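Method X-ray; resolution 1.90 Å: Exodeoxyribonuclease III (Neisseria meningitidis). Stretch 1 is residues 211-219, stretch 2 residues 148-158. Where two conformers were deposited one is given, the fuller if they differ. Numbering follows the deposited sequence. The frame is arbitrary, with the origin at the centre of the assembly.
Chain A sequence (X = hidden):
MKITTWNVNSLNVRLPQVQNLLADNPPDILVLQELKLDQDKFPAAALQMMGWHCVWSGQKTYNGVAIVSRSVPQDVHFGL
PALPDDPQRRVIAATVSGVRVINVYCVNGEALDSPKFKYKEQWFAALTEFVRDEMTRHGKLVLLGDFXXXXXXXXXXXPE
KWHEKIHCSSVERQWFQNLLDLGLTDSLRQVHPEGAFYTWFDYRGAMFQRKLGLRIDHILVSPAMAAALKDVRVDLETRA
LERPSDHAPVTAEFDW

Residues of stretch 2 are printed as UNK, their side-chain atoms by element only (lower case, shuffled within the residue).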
ATOM      1  N   LYS A 211     -18.731   8.900   5.608  1.00 11.73           N
ATOM      2  CA  LYS A 211     -17.964   7.934   6.444  1.00 11.42           C
ATOM      3  C   LYS A 211     -18.007   6.491   5.887  1.00 11.66           C
ATOM      4  O   LYS A 211     -17.773   5.518   6.621  1.00 11.12           O
ATOM      5  CB  LYS A 211     -18.440   7.947   7.915  1.00 11.83           C
ATOM      6  CG  LYS A 211     -18.557   9.330   8.588  1.00 14.21           C
ATOM      7  CD  LYS A 211     -18.779   9.228  10.130  1.00 16.58           C
ATOM      8  CE  LYS A 211     -17.497   8.872  10.883  1.00 17.36           C
ATOM      9  NZ  LYS A 211     -16.498   9.971  10.905  1.00 19.27           N
ATOM     10  N   LEU A 212     -18.280   6.361   4.581  1.00 11.07           N
ATOM     11  CA  LEU A 212     -18.571   5.066   3.951  1.00 10.65           C
ATOM     12  C   LEU A 212     -17.406   4.640   3.041  1.00 10.08           C
ATOM     13  O   LEU A 212     -17.176   5.213   1.993  1.00 10.15           O
ATOM     14  CB  LEU A 212     -19.895   5.148   3.169  1.00 10.54           C
ATOM     15  CG  LEU A 212     -21.148   5.430   4.062  1.00 12.22           C
ATOM     16  CD1 LEU A 212     -22.405   5.381   3.251  1.00 12.32           C
ATOM     17  CD2 LEU A 212     -21.272   4.506   5.300  1.00 12.17           C
ATOM     18  N   GLY A 213     -16.661   3.634   3.463  1.00 10.09           N
ATOM     19  CA  GLY A 213     -15.445   3.250   2.740  1.00 10.72           C
ATOM     20  C   GLY A 213     -15.065   1.772   2.919  1.00 10.55           C
ATOM     21  O   GLY A 213     -15.830   0.970   3.487  1.00 11.20           O
ATOM     22  N   LEU A 214     -13.902   1.411   2.374  1.00 10.44           N
ATOM     23  CA  LEU A 214     -13.274   0.096   2.539  1.00  9.58           C
ATOM     24  C   LEU A 214     -11.882   0.264   3.202  1.00 10.37           C
ATOM     25  O   LEU A 214     -11.180   1.254   2.968  1.00 11.19           O
ATOM     26  CB  LEU A 214     -13.119  -0.615   1.199  1.00  8.73           C
ATOM     27  CG  LEU A 214     -14.364  -0.677   0.281  1.00  9.34           C
ATOM     28  CD1 LEU A 214     -13.924  -1.337  -0.998  1.00 10.14           C
ATOM     29  CD2 LEU A 214     -15.479  -1.463   0.915  1.00 13.16           C
ATOM     30  N   ARG A 215     -11.514  -0.694   4.043  1.00 10.04           N
ATOM     31  CA  ARG A 215     -10.117  -0.801   4.493  1.00  8.60           C
ATOM     32  C   ARG A 215      -9.363  -1.730   3.563  1.00  8.35           C
ATOM     33  O   ARG A 215      -9.400  -2.955   3.738  1.00  8.52           O
ATOM     34  CB  ARG A 215      -9.996  -1.289   5.952  1.00  8.16           C
ATOM     35  CG  ARG A 215      -8.569  -1.227   6.504  1.00  8.66           C
ATOM     36  CD  ARG A 215      -8.477  -1.738   7.967  1.00  9.88           C
ATOM     37  NE  ARG A 215      -8.697  -3.187   8.041  1.00 10.69           N
ATOM     38  CZ  ARG A 215      -7.726  -4.077   8.289  1.00 11.75           C
ATOM     39  NH1 ARG A 215      -6.485  -3.671   8.512  1.00  8.61           N
ATOM     40  NH2 ARG A 215      -8.002  -5.367   8.343  1.00  8.68           N
ATOM     41  N   ILE A 216      -8.663  -1.145   2.592  1.00  8.60           N
ATOM     42  CA  ILE A 216      -7.909  -1.923   1.592  1.00  9.33           C
ATOM     43  C   ILE A 216      -6.433  -1.600   1.528  1.00  9.58           C
ATOM     44  O   ILE A 216      -5.679  -2.274   0.796  1.00 11.04           O
ATOM     45  CB  ILE A 216      -8.539  -1.787   0.172  1.00 10.51           C
ATOM     46  CG1 ILE A 216      -8.629  -0.298  -0.253  1.00  8.81           C
ATOM     47  CG2 ILE A 216      -9.963  -2.495   0.154  1.00 10.04           C
ATOM     48  CD1 ILE A 216      -9.197  -0.094  -1.690  1.00 11.70           C
ATOM     49  N   ASP A 217      -6.017  -0.553   2.240  1.00  8.23           N
ATOM     50  CA  ASP A 217      -4.608  -0.222   2.349  1.00  9.44           C
ATOM     51  C   ASP A 217      -4.060  -0.710   3.683  1.00  9.07           C
ATOM     52  O   ASP A 217      -4.573  -0.313   4.776  1.00  8.92           O
ATOM     53  CB  ASP A 217      -4.439   1.297   2.219  1.00  9.68           C
ATOM     54  CG  ASP A 217      -4.976   1.816   0.897  1.00 11.72           C
ATOM     55  OD1 ASP A 217      -4.198   1.794  -0.061  1.00 12.34           O
ATOM     56  OD2 ASP A 217      -6.140   2.303   0.842  1.00  9.83           O
ATOM     57  N   HIS A 218      -3.024  -1.553   3.616  1.00 10.06           N
ATOM     58  CA  HIS A 218      -2.602  -2.309   4.833  1.00  9.76           C
ATOM     59  C   HIS A 218      -1.118  -2.222   5.044  1.00  9.41           C
ATOM     60  O   HIS A 218      -0.384  -1.906   4.113  1.00  9.60           O
ATOM     61  CB  HIS A 218      -2.998  -3.798   4.728  1.00 10.30           C
ATOM     62  CG  HIS A 218      -4.451  -4.020   4.416  1.00 10.39           C
ATOM     63  ND1 HIS A 218      -5.454  -3.542   5.217  1.00  9.90           N
ATOM     64  CD2 HIS A 218      -5.060  -4.606   3.352  1.00 10.92           C
ATOM     65  CE1 HIS A 218      -6.630  -3.853   4.682  1.00 13.22           C
ATOM     66  NE2 HIS A 218      -6.416  -4.507   3.549  1.00  8.41           N
ATOM     67  N   ILE A 219      -0.665  -2.559   6.257  1.00 10.16           N
ATOM     68  CA  ILE A 219       0.778  -2.624   6.542  1.00 10.37           C
ATOM     69  C   ILE A 219       1.007  -3.970   7.235  1.00 10.02           C
ATOM     70  O   ILE A 219       0.517  -4.182   8.333  1.00 10.35           O
ATOM     71  CB  ILE A 219       1.249  -1.453   7.438  1.00  9.90           C
ATOM     72  CG1 ILE A 219       1.007  -0.101   6.722  1.00 10.47           C
ATOM     73  CG2 ILE A 219       2.771  -1.579   7.732  1.00  9.95           C
ATOM     74  CD1 ILE A 219       1.268   1.102   7.575  1.00  9.33           C
ATOM     75  N   UNK A 148      -6.195  -3.707  -2.345  1.00  9.69           N
ATOM     76  CA  UNK A 148      -7.478  -3.860  -3.046  1.00 11.16           C
ATOM     77  C   UNK A 148      -8.260  -5.062  -2.538  1.00 10.86           C
ATOM     78  O   UNK A 148      -9.022  -5.668  -3.265  1.00  9.41           O
ATOM     79  c   UNK A 148      -7.304  -2.603  -5.237  1.00 12.46           C
ATOM     80  o   UNK A 148      -8.286  -1.839  -5.063  1.00 11.36           O
ATOM     81  c   UNK A 148      -7.259  -3.956  -4.568  1.00 10.64           C
ATOM     82  n   UNK A 148      -6.260  -2.277  -5.992  1.00  9.09           N
ATOM     83  N   UNK A 149      -8.058  -5.370  -1.254  1.00 11.40           N
ATOM     84  CA  UNK A 149      -8.787  -6.427  -0.564  1.00 10.26           C
ATOM     85  C   UNK A 149      -9.079  -5.914   0.849  1.00 10.81           C
ATOM     86  O   UNK A 149      -8.174  -5.406   1.580  1.00  9.95           O
ATOM     87  c   UNK A 149      -7.750  -8.364  -1.897  1.00  9.24           C
ATOM     88  c   UNK A 149      -6.775  -9.546  -1.847  1.00 11.99           C
ATOM     89  c   UNK A 149      -8.795  -8.814   0.439  1.00 10.14           C
ATOM     90  c   UNK A 149      -8.012  -7.778  -0.495  1.00  9.81           C
ATOM     91  N   UNK A 150     -10.351  -6.074   1.218  1.00 10.93           N
ATOM     92  CA  UNK A 150     -10.887  -5.728   2.523  1.00 10.61           C
ATOM     93  C   UNK A 150     -10.983  -7.030   3.329  1.00 10.59           C
ATOM     94  O   UNK A 150     -11.807  -7.894   3.033  1.00 12.42           O
ATOM     95  c   UNK A 150     -12.257  -5.088   2.346  1.00  8.70           C
ATOM     96  N   UNK A 151     -10.095  -7.205   4.315  1.00 11.06           N
ATOM     97  CA  UNK A 151      -9.936  -8.531   4.930  1.00 11.43           C
ATOM     98  C   UNK A 151     -11.163  -9.190   5.573  1.00 11.81           C
ATOM     99  O   UNK A 151     -11.257 -10.420   5.527  1.00 11.74           O
ATOM    100  c   UNK A 151      -7.996  -7.199   5.370  1.00 11.03           C
ATOM    101  c   UNK A 151      -9.102  -6.253   4.840  1.00 11.16           C
ATOM    102  c   UNK A 151      -8.846  -8.293   5.981  1.00 11.71           C
ATOM    103  N   UNK A 152     -12.064  -8.413   6.177  1.00 11.84           N
ATOM    104  CA  UNK A 152     -13.272  -8.998   6.828  1.00 12.41           C
ATOM    105  C   UNK A 152     -14.435  -8.032   6.680  1.00 12.43           C
ATOM    106  O   UNK A 152     -14.243  -6.913   6.177  1.00 13.49           O
ATOM    107  c   UNK A 152     -12.977  -9.297   8.288  1.00 12.07           C
ATOM    108  N   UNK A 153     -15.645  -8.405   7.106  1.00 11.46           N
ATOM    109  CA  UNK A 153     -16.795  -7.486   6.874  1.00 12.57           C
ATOM    110  C   UNK A 153     -16.738  -6.144   7.622  1.00 11.32           C
ATOM    111  O   UNK A 153     -17.304  -5.162   7.174  1.00 12.91           O
ATOM    112  c   UNK A 153     -18.140  -8.202   7.079  1.00 12.04           C
ATOM    113  o   UNK A 153     -18.066  -8.789   4.705  1.00 13.21           O
ATOM    114  o   UNK A 153     -19.488  -9.814   6.012  1.00 16.12           O
ATOM    115  c   UNK A 153     -18.581  -9.000   5.839  1.00 14.27           C
ATOM    116  N   UNK A 154     -16.010  -6.073   8.730  1.00 11.39           N
ATOM    117  CA  UNK A 154     -15.785  -4.774   9.389  1.00 11.40           C
ATOM    118  C   UNK A 154     -15.049  -3.764   8.477  1.00 11.43           C
ATOM    119  O   UNK A 154     -15.046  -2.557   8.754  1.00 11.70           O
ATOM    120  c   UNK A 154     -15.029  -4.967  10.701  1.00 11.21           C
ATOM    121  N   UNK A 155     -14.446  -4.267   7.398  1.00 11.41           N
ATOM    122  CA  UNK A 155     -13.632  -3.489   6.440  1.00 12.00           C
ATOM    123  C   UNK A 155     -14.408  -3.085   5.185  1.00 12.09           C
ATOM    124  O   UNK A 155     -13.865  -2.468   4.297  1.00 11.32           O
ATOM    125  c   UNK A 155     -12.406  -4.324   6.034  1.00 12.08           C
ATOM    126  o   UNK A 155     -11.402  -3.874   8.141  1.00 13.14           O
ATOM    127  c   UNK A 155     -11.594  -4.736   7.249  1.00 12.78           C
ATOM    128  o   UNK A 155     -11.141  -5.887   7.335  1.00 11.92           O
ATOM    129  N   UNK A 156     -15.677  -3.491   5.090  0.50 11.46           N
ATOM    130  CA  UNK A 156     -16.553  -3.108   3.957  0.50 11.76           C
ATOM    131  C   UNK A 156     -17.834  -2.471   4.522  0.50 12.96           C
ATOM    132  O   UNK A 156     -18.578  -3.157   5.219  0.50 12.27           O
ATOM    133  c   UNK A 156     -16.897  -4.348   3.122  0.50 11.65           C
ATOM    134  s   UNK A 156     -15.474  -5.259   2.443  0.50  8.78           S
ATOM    135  N   UNK A 157     -18.073  -1.175   4.260  1.00 13.93           N
ATOM    136  CA  UNK A 157     -19.276  -0.470   4.796  1.00 16.01           C
ATOM    137  C   UNK A 157     -20.501  -1.198   4.254  1.00 17.40           C
ATOM    138  O   UNK A 157     -20.495  -1.694   3.119  1.00 19.04           O
ATOM    139  c   UNK A 157     -21.450   1.622   1.387  1.00 17.20           C
ATOM    140  c   UNK A 157     -19.130   1.506   0.713  1.00 16.63           C
ATOM    141  c   UNK A 157     -19.715   1.294   3.042  1.00 16.71           C
ATOM    142  c   UNK A 157     -19.318   1.044   4.449  1.00 15.61           C
ATOM    143  c   UNK A 157     -21.066   1.434   2.696  1.00 17.00           C
ATOM    144  o   UNK A 157     -20.859   1.837  -0.909  1.00 18.64           O
ATOM    145  c   UNK A 157     -18.756   1.315   2.022  1.00 16.06           C
ATOM    146  c   UNK A 157     -20.482   1.663   0.403  1.00 18.27           C
ATOM    147  N   UNK A 158     -21.563  -1.285   5.023  1.00 19.61           N
ATOM    148  CA  UNK A 158     -22.751  -2.006   4.497  1.00 21.51           C
ATOM    149  C   UNK A 158     -22.346  -3.372   3.828  1.00 21.05           C
ATOM    150  O   UNK A 158     -22.512  -3.553   2.632  1.00 22.59           O
ATOM    151  o   UNK A 158     -24.458   0.173   5.464  1.00 30.79           O
ATOM    152  c   UNK A 158     -24.152   0.194   4.235  1.00 25.86           C
ATOM    153  c   UNK A 158     -23.541  -1.082   3.529  1.00 22.62           C
ATOM    154  o   UNK A 158     -24.353   1.225   3.548  1.00 29.27           O
TER
HETATM  155  O   HOH W   1     -10.598  -6.708   9.929  1.00 13.90           O

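Position 148 carries two side-chain carbons, the second bearing one oxygen and one nitrogen, a short amide whose oxygen approaches Ile216 CD1; this identifies Asn148. Its CB points away from stretch 1, yet Asn148 OD1 lies 3.9 Å from Ile216 CD1, and Asn148 N gives a weak hydrogen bond of 3.5 Å to Ile216 O. At position 149 four carbons, none touching stretch 1, fork at the first, one arm being two carbons long, the beta-branched pattern of isoleucine. Ile149 also turns its CB away and offers its carbonyl instead: His218 NE2 donates to Ile149 O at 2.8 Å, nearly straight at 168°, with the oxygen close to the plane of the imidazole. The same oxygen receives a CA-H...O contact from Ile216 CA at 3.5 Å.

Position 150 has a single side-chain carbon, 4.1 Å from Ile216 CG2 at its CB, and is Ala150. Its CA lies 3.4 Å from Arg215 O in another CA-H...O contact. Three carbons at position 151, packed against His218 and Arg215, close a ring onto the backbone nitrogen, which only proline does. The CA-to-CB bond of Pro151 points toward stretch 1, its CD 3.4 Å from His218 CE1 and its CG 3.5 Å from Arg215 NH2.

Position 152 has one side-chain carbon, clear of stretch 1, and is Ala152; position 153 has two, the second with two oxygens, also clear of it, and is Asp153; position 154 again has one, out of contact too, and is Ala154. The chain bulges outward here and enters a 3-10 segment at Asp153.

Position 155 repeats the two-carbon, two-oxygen pattern, but here the CA-to-CB bond points toward stretch 1 and the carboxylate meets the Arg215 guanidinium at its edge. This is Asp155. Arg215 NE donates to Asp155 OD1 at 2.8 Å in a salt bridge, and Arg215 NH2 adds a weak bond to Asp155 OD2 at 3.3 Å. Ala152 N also donates to Asp155 OD2, at 2.9 Å, tying the bulge to the same carboxylate. A water donates to Asp155 OD2 at 2.8 Å and accepts a weak bond from Arg215 NH2 at 3.3 Å.

One carbon followed by sulfur, with CB 3.9 Å from Leu214 CD2, marks position 156 as Cys156, whose side chain is bonded covalently to a group elsewhere in the structure. Position 157 has one carbon leading to a six-carbon ring with an oxygen, with Leu212 CB over one face, 4.0 Å from the ring centroid; it is Tyr157, and the contact is CH-pi. At position 158, two carbons and two terminal oxygens, outside the contact, give Asp158.

The contact is organised by backbone pairing around a single bridge between Leu214 and Cys156. Tyr157 N donates to Gly213 O at 3.2 Å, and Arg215 N donates to Asp155 O at 3.0 Å, so the two bonds run in opposite directions across the bridge. Asp155 thus holds Arg215 through both backbone and side chain, while Tyr157 packs on Leu212 and the Ile149 carbonyl anchors His218. Together the stretches bury 612 Å².

Stretch 2, residues 148-158: NIAPADADCYD
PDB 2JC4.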